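PDB 1XKN: putative peptidyl-arginine deiminase from Chlorobium tepidum, which probably acts as a hydrolase that deiminates agmatine or protein arginine side chains. Local coordinates for residues T90-C95 against D131-V136; H86-N91 against E138-A143. All blocks are in the same frame, centred on the assembly; numbering follows the deposited sequence.

Contact 1: residues T90-C95 against D131-V136; sequences TNDAWC and DDDNAV. With NA (sodium ion), chain B.
Asn91 and Asp133 exchange bonds in both directions, each presenting side-chain oxygen to backbone N-H groups of the other's segment. Asp133 turns OD1 into the bend of the loop, where it grips two consecutive amides. Asn91 N lies 2.7 Å from Asp133 OD1 and approaches from above the carboxylate plane, whereas Asp92 N, 3.0 Å from the same OD1, is received on the syn lone pair of that oxygen in a nearly straight bond (170°). In return Asn91 reaches the first turn of helix 131-144. With chi1 at -62° its CG lies anti to the carbonyl carbon, beside the backbone N, and from there OD1, at the end of the amide, meets the helix N-H groups, accepting from Asp133 N at 3.0 Å and, weakly, from Asp132 N at 2.8 Å. The Asn91 side chain runs roughly perpendicular to that of Asp132. Water 1 joins the two segments by donating to both Thr90 O and Asp132 OD2.

Thr90 CG2 and Val136 CG2 add a loose apolar touch at 4.1 Å. On its far side from the loop the helix carries Asn134, whose O and OD1 both bind the sodium ion, together with Asn117 and Trp118.

Asp92 forms an Asx turn, OD1 accepting from Trp94 N, while Tyr120 OH is hydrogen-bonded to its OD2. That OD2 lies only 2.7 Å from Asp133 OD2, with the carboxylate planes 29° apart. Two acceptor oxygens are thus brought close together, while the backbone N-H groups on OD1 and the start of the helix would be expected to offset negative charge at Asp133.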
# COMPACT_ATOMS: atom_id res chain seq x y z
N THR A 90 -12.27 -11.47 -6.19
CA THR A 90 -11.20 -10.58 -6.59
C THR A 90 -10.61 -11.11 -7.89
O THR A 90 -10.73 -12.30 -8.20
CB THR A 90 -10.06 -10.52 -5.54
OG1 THR A 90 -9.38 -11.78 -5.50
CG2 THR A 90 -10.63 -10.21 -4.16
N ASN A 91 -10.00 -10.23 -8.67
CA ASN A 91 -9.36 -10.63 -9.91
C ASN A 91 -7.87 -10.78 -9.66
O ASN A 91 -7.24 -11.70 -10.18
CB ASN A 91 -9.61 -9.59 -11.01
CG ASN A 91 -11.08 -9.43 -11.34
OD1 ASN A 91 -11.70 -8.43 -11.00
ND2 ASN A 91 -11.65 -10.44 -12.01
N ASP A 92 -7.31 -9.85 -8.88
CA ASP A 92 -5.89 -9.89 -8.52
C ASP A 92 -5.72 -9.74 -7.01
O ASP A 92 -6.70 -9.55 -6.29
CB ASP A 92 -5.10 -8.79 -9.26
CG ASP A 92 -5.58 -7.38 -8.94
OD1 ASP A 92 -5.81 -7.06 -7.76
OD2 ASP A 92 -5.69 -6.57 -9.89
N ALA A 93 -4.48 -9.81 -6.54
CA ALA A 93 -4.21 -9.72 -5.10
C ALA A 93 -3.71 -8.35 -4.63
O ALA A 93 -3.30 -8.20 -3.48
CB ALA A 93 -3.20 -10.79 -4.71
N TRP A 94 -3.76 -7.35 -5.50
CA TRP A 94 -3.27 -6.01 -5.16
C TRP A 94 -4.26 -5.19 -4.34
O TRP A 94 -4.78 -4.16 -4.79
CB TRP A 94 -2.89 -5.29 -6.45
CG TRP A 94 -2.08 -6.17 -7.36
CD1 TRP A 94 -2.37 -6.49 -8.66
CD2 TRP A 94 -0.87 -6.87 -7.04
NE1 TRP A 94 -1.43 -7.35 -9.16
CE2 TRP A 94 -0.49 -7.60 -8.19
CE3 TRP A 94 -0.06 -6.96 -5.90
CZ2 TRP A 94 0.65 -8.41 -8.23
CZ3 TRP A 94 1.08 -7.76 -5.94
CH2 TRP A 94 1.42 -8.47 -7.10
N CYS A 95 -4.50 -5.67 -3.12
CA CYS A 95 -5.44 -5.03 -2.20
C CYS A 95 -5.10 -3.57 -1.91
O CYS A 95 -5.98 -2.78 -1.58
CB CYS A 95 -5.49 -5.83 -0.89
SG CYS A 95 -6.98 -5.54 0.10
N ASP A 131 -13.33 -6.10 -12.90
CA ASP A 131 -14.59 -5.67 -12.30
C ASP A 131 -14.75 -6.11 -10.85
O ASP A 131 -15.32 -5.37 -10.04
CB ASP A 131 -15.80 -6.13 -13.12
CG ASP A 131 -15.87 -7.63 -13.29
OD1 ASP A 131 -16.97 -8.20 -13.07
OD2 ASP A 131 -14.85 -8.24 -13.67
N ASP A 132 -14.26 -7.29 -10.49
CA ASP A 132 -14.39 -7.72 -9.11
C ASP A 132 -13.45 -6.91 -8.22
O ASP A 132 -13.82 -6.52 -7.12
CB ASP A 132 -14.13 -9.22 -8.95
CG ASP A 132 -15.33 -10.05 -9.36
OD1 ASP A 132 -16.47 -9.65 -9.04
OD2 ASP A 132 -15.14 -11.12 -9.99
N ASP A 133 -12.23 -6.65 -8.69
CA ASP A 133 -11.29 -5.84 -7.91
C ASP A 133 -11.91 -4.48 -7.64
O ASP A 133 -11.85 -3.96 -6.53
CB ASP A 133 -9.97 -5.61 -8.66
CG ASP A 133 -9.16 -6.86 -8.83
OD1 ASP A 133 -9.28 -7.77 -7.99
OD2 ASP A 133 -8.37 -6.91 -9.80
N ASN A 134 -12.51 -3.90 -8.68
CA ASN A 134 -13.13 -2.59 -8.58
C ASN A 134 -14.30 -2.61 -7.59
O ASN A 134 -14.62 -1.59 -6.98
CB ASN A 134 -13.60 -2.15 -9.98
CG ASN A 134 -13.79 -0.65 -10.10
OD1 ASN A 134 -13.11 0.13 -9.44
ND2 ASN A 134 -14.71 -0.24 -10.97
N ALA A 135 -14.91 -3.78 -7.40
CA ALA A 135 -16.04 -3.91 -6.48
C ALA A 135 -15.65 -4.24 -5.04
O ALA A 135 -16.50 -4.21 -4.15
CB ALA A 135 -17.01 -4.98 -7.01
N VAL A 136 -14.38 -4.56 -4.81
CA VAL A 136 -13.93 -4.92 -3.46
C VAL A 136 -14.34 -3.92 -2.37
O VAL A 136 -14.87 -4.32 -1.34
CB VAL A 136 -12.40 -5.14 -3.42
CG1 VAL A 136 -11.93 -5.33 -1.99
CG2 VAL A 136 -12.05 -6.38 -4.25
NA NA B . -13.60 0.75 -6.94
O HOH W 1 -13.21 -13.18 -9.37
O HOH W 2 -16.01 1.25 -8.06
O HOH W 3 -11.26 0.08 -5.97

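Contact 2: residues H86-N91 against E138-A143; sequences HRIPTN and ERVAKA
In this chain, whose family belongs to the pentein fold, the loop leaving strand 83-87 packs on helix 131-144: Ile88 and Pro89 lie against Arg139 and Val140. Strand 83-87 is an outermost strand of its sheet, next to strand 52-57. No direct hydrogen bond joins the two segments, and side-chain packing carries the contact.

The side chains of Ile88 and Arg139 run antiparallel, one alongside the other. Ile88 CG2, anti to the backbone N, rests 3.6 Å from Arg139 CD and sits at the edge of the guanidinium, near its plane. The CD1 end of Ile88 reaches on to Val140 CG2 at 4.1 Å. At the strand end, His86 CD2 meets Ala143 CB at 4.2 Å, obliquely to the ring, which also meets that of Trp19.

Arg139 is extended from CG to NE, its side chain roughly perpendicular to that of Pro89. The fit there is tight, Pro89 CG coming within 3.2 Å of Arg139 NE. The N-H of that nitrogen is nevertheless satisfied: water 4 accepts from Arg139 NE at 2.7 Å and donates to Pro89 O, also at 2.7 Å.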
# COMPACT_ATOMS: atom_id res chain seq x y z
N HIS A 86 -13.43 -13.65 4.24
CA HIS A 86 -14.62 -13.07 3.66
C HIS A 86 -14.77 -13.56 2.24
O HIS A 86 -13.81 -13.55 1.47
CB HIS A 86 -14.54 -11.54 3.66
CG HIS A 86 -14.37 -10.94 5.02
ND1 HIS A 86 -13.16 -10.91 5.67
CD2 HIS A 86 -15.27 -10.39 5.87
CE1 HIS A 86 -13.32 -10.37 6.86
NE2 HIS A 86 -14.59 -10.05 7.01
N ARG A 87 -15.98 -14.01 1.90
CA ARG A 87 -16.24 -14.47 0.55
C ARG A 87 -16.47 -13.22 -0.28
O ARG A 87 -17.60 -12.73 -0.39
CB ARG A 87 -17.47 -15.38 0.51
CG ARG A 87 -17.76 -15.93 -0.88
CD ARG A 87 -19.00 -16.81 -0.92
NE ARG A 87 -18.78 -18.12 -0.31
CZ ARG A 87 -19.64 -19.13 -0.40
NH1 ARG A 87 -20.77 -18.98 -1.07
NH2 ARG A 87 -19.36 -20.29 0.18
N ILE A 88 -15.39 -12.70 -0.84
CA ILE A 88 -15.43 -11.50 -1.67
C ILE A 88 -14.56 -11.76 -2.89
O ILE A 88 -13.34 -11.92 -2.78
CB ILE A 88 -14.89 -10.27 -0.89
CG1 ILE A 88 -15.82 -9.94 0.28
CG2 ILE A 88 -14.77 -9.07 -1.82
CD1 ILE A 88 -15.44 -8.68 1.04
N PRO A 89 -15.18 -11.82 -4.08
CA PRO A 89 -14.43 -12.08 -5.31
C PRO A 89 -13.39 -11.02 -5.65
O PRO A 89 -13.60 -9.82 -5.42
CB PRO A 89 -15.53 -12.18 -6.37
CG PRO A 89 -16.57 -11.24 -5.86
CD PRO A 89 -16.60 -11.57 -4.38
N THR A 90 -12.27 -11.47 -6.19
CA THR A 90 -11.20 -10.58 -6.59
C THR A 90 -10.61 -11.11 -7.89
O THR A 90 -10.73 -12.30 -8.20
CB THR A 90 -10.06 -10.52 -5.54
OG1 THR A 90 -9.38 -11.78 -5.50
CG2 THR A 90 -10.63 -10.21 -4.16
N ASN A 91 -10.00 -10.23 -8.67
CA ASN A 91 -9.36 -10.63 -9.91
C ASN A 91 -7.87 -10.78 -9.66
O ASN A 91 -7.24 -11.70 -10.18
CB ASN A 91 -9.61 -9.59 -11.01
CG ASN A 91 -11.08 -9.43 -11.34
OD1 ASN A 91 -11.70 -8.43 -11.00
ND2 ASN A 91 -11.65 -10.44 -12.01
N GLU A 138 -16.84 -1.94 -2.16
CA GLU A 138 -18.27 -2.03 -1.90
C GLU A 138 -18.64 -3.29 -1.12
O GLU A 138 -19.50 -3.25 -0.23
CB GLU A 138 -19.06 -1.98 -3.21
CG GLU A 138 -20.55 -1.77 -2.97
CD GLU A 138 -21.33 -1.49 -4.24
OE1 GLU A 138 -22.47 -0.98 -4.12
OE2 GLU A 138 -20.83 -1.78 -5.34
N ARG A 139 -18.01 -4.41 -1.45
CA ARG A 139 -18.31 -5.65 -0.75
C ARG A 139 -17.75 -5.59 0.67
O ARG A 139 -18.33 -6.16 1.59
CB ARG A 139 -17.73 -6.84 -1.52
CG ARG A 139 -18.28 -7.00 -2.95
CD ARG A 139 -17.91 -8.38 -3.49
NE ARG A 139 -17.93 -8.49 -4.96
CZ ARG A 139 -19.02 -8.54 -5.71
NH1 ARG A 139 -20.23 -8.48 -5.16
NH2 ARG A 139 -18.91 -8.67 -7.03
N VAL A 140 -16.63 -4.89 0.86
CA VAL A 140 -16.05 -4.75 2.19
C VAL A 140 -17.00 -3.88 3.01
O VAL A 140 -17.34 -4.23 4.15
CB VAL A 140 -14.65 -4.09 2.14
CG1 VAL A 140 -14.17 -3.78 3.56
CG2 VAL A 140 -13.67 -5.03 1.45
N ALA A 141 -17.44 -2.77 2.44
CA ALA A 141 -18.36 -1.87 3.13
C ALA A 141 -19.62 -2.62 3.53
O ALA A 141 -20.16 -2.41 4.62
CB ALA A 141 -18.72 -0.68 2.23
N LYS A 142 -20.09 -3.49 2.64
CA LYS A 142 -21.28 -4.28 2.92
C LYS A 142 -21.02 -5.22 4.09
O LYS A 142 -21.82 -5.29 5.04
CB LYS A 142 -21.67 -5.09 1.68
CG LYS A 142 -22.78 -6.09 1.92
CD LYS A 142 -23.10 -6.86 0.65
CE LYS A 142 -24.15 -7.92 0.90
NZ LYS A 142 -24.43 -8.71 -0.33
N ALA A 143 -19.90 -5.93 4.04
CA ALA A 143 -19.55 -6.87 5.09
C ALA A 143 -19.41 -6.22 6.46
O ALA A 143 -19.79 -6.81 7.47
CB ALA A 143 -18.25 -7.59 4.73
O HOH W 4 -15.39 -7.79 -5.31

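Contacts 1 and 2 follow one another along the same two elements, the chain leaving strand 83-87 and helix 131-144, with centres about 9 Å apart. The first is polar and engages the start of the helix; the second is mostly apolar and lies further along it. They meet at Asp132, whose OD1 makes a long, weak ion pair with Arg139 NH2 (3.3 Å) and packs on Pro89 CG (3.6 Å). Val136 CG2 also lies 4.0 Å from Pro89 O. The sodium ion belongs to contact 1 through Asn134, whereas in contact 2 the side chain of Arg139 stays about 10 Å from the ion.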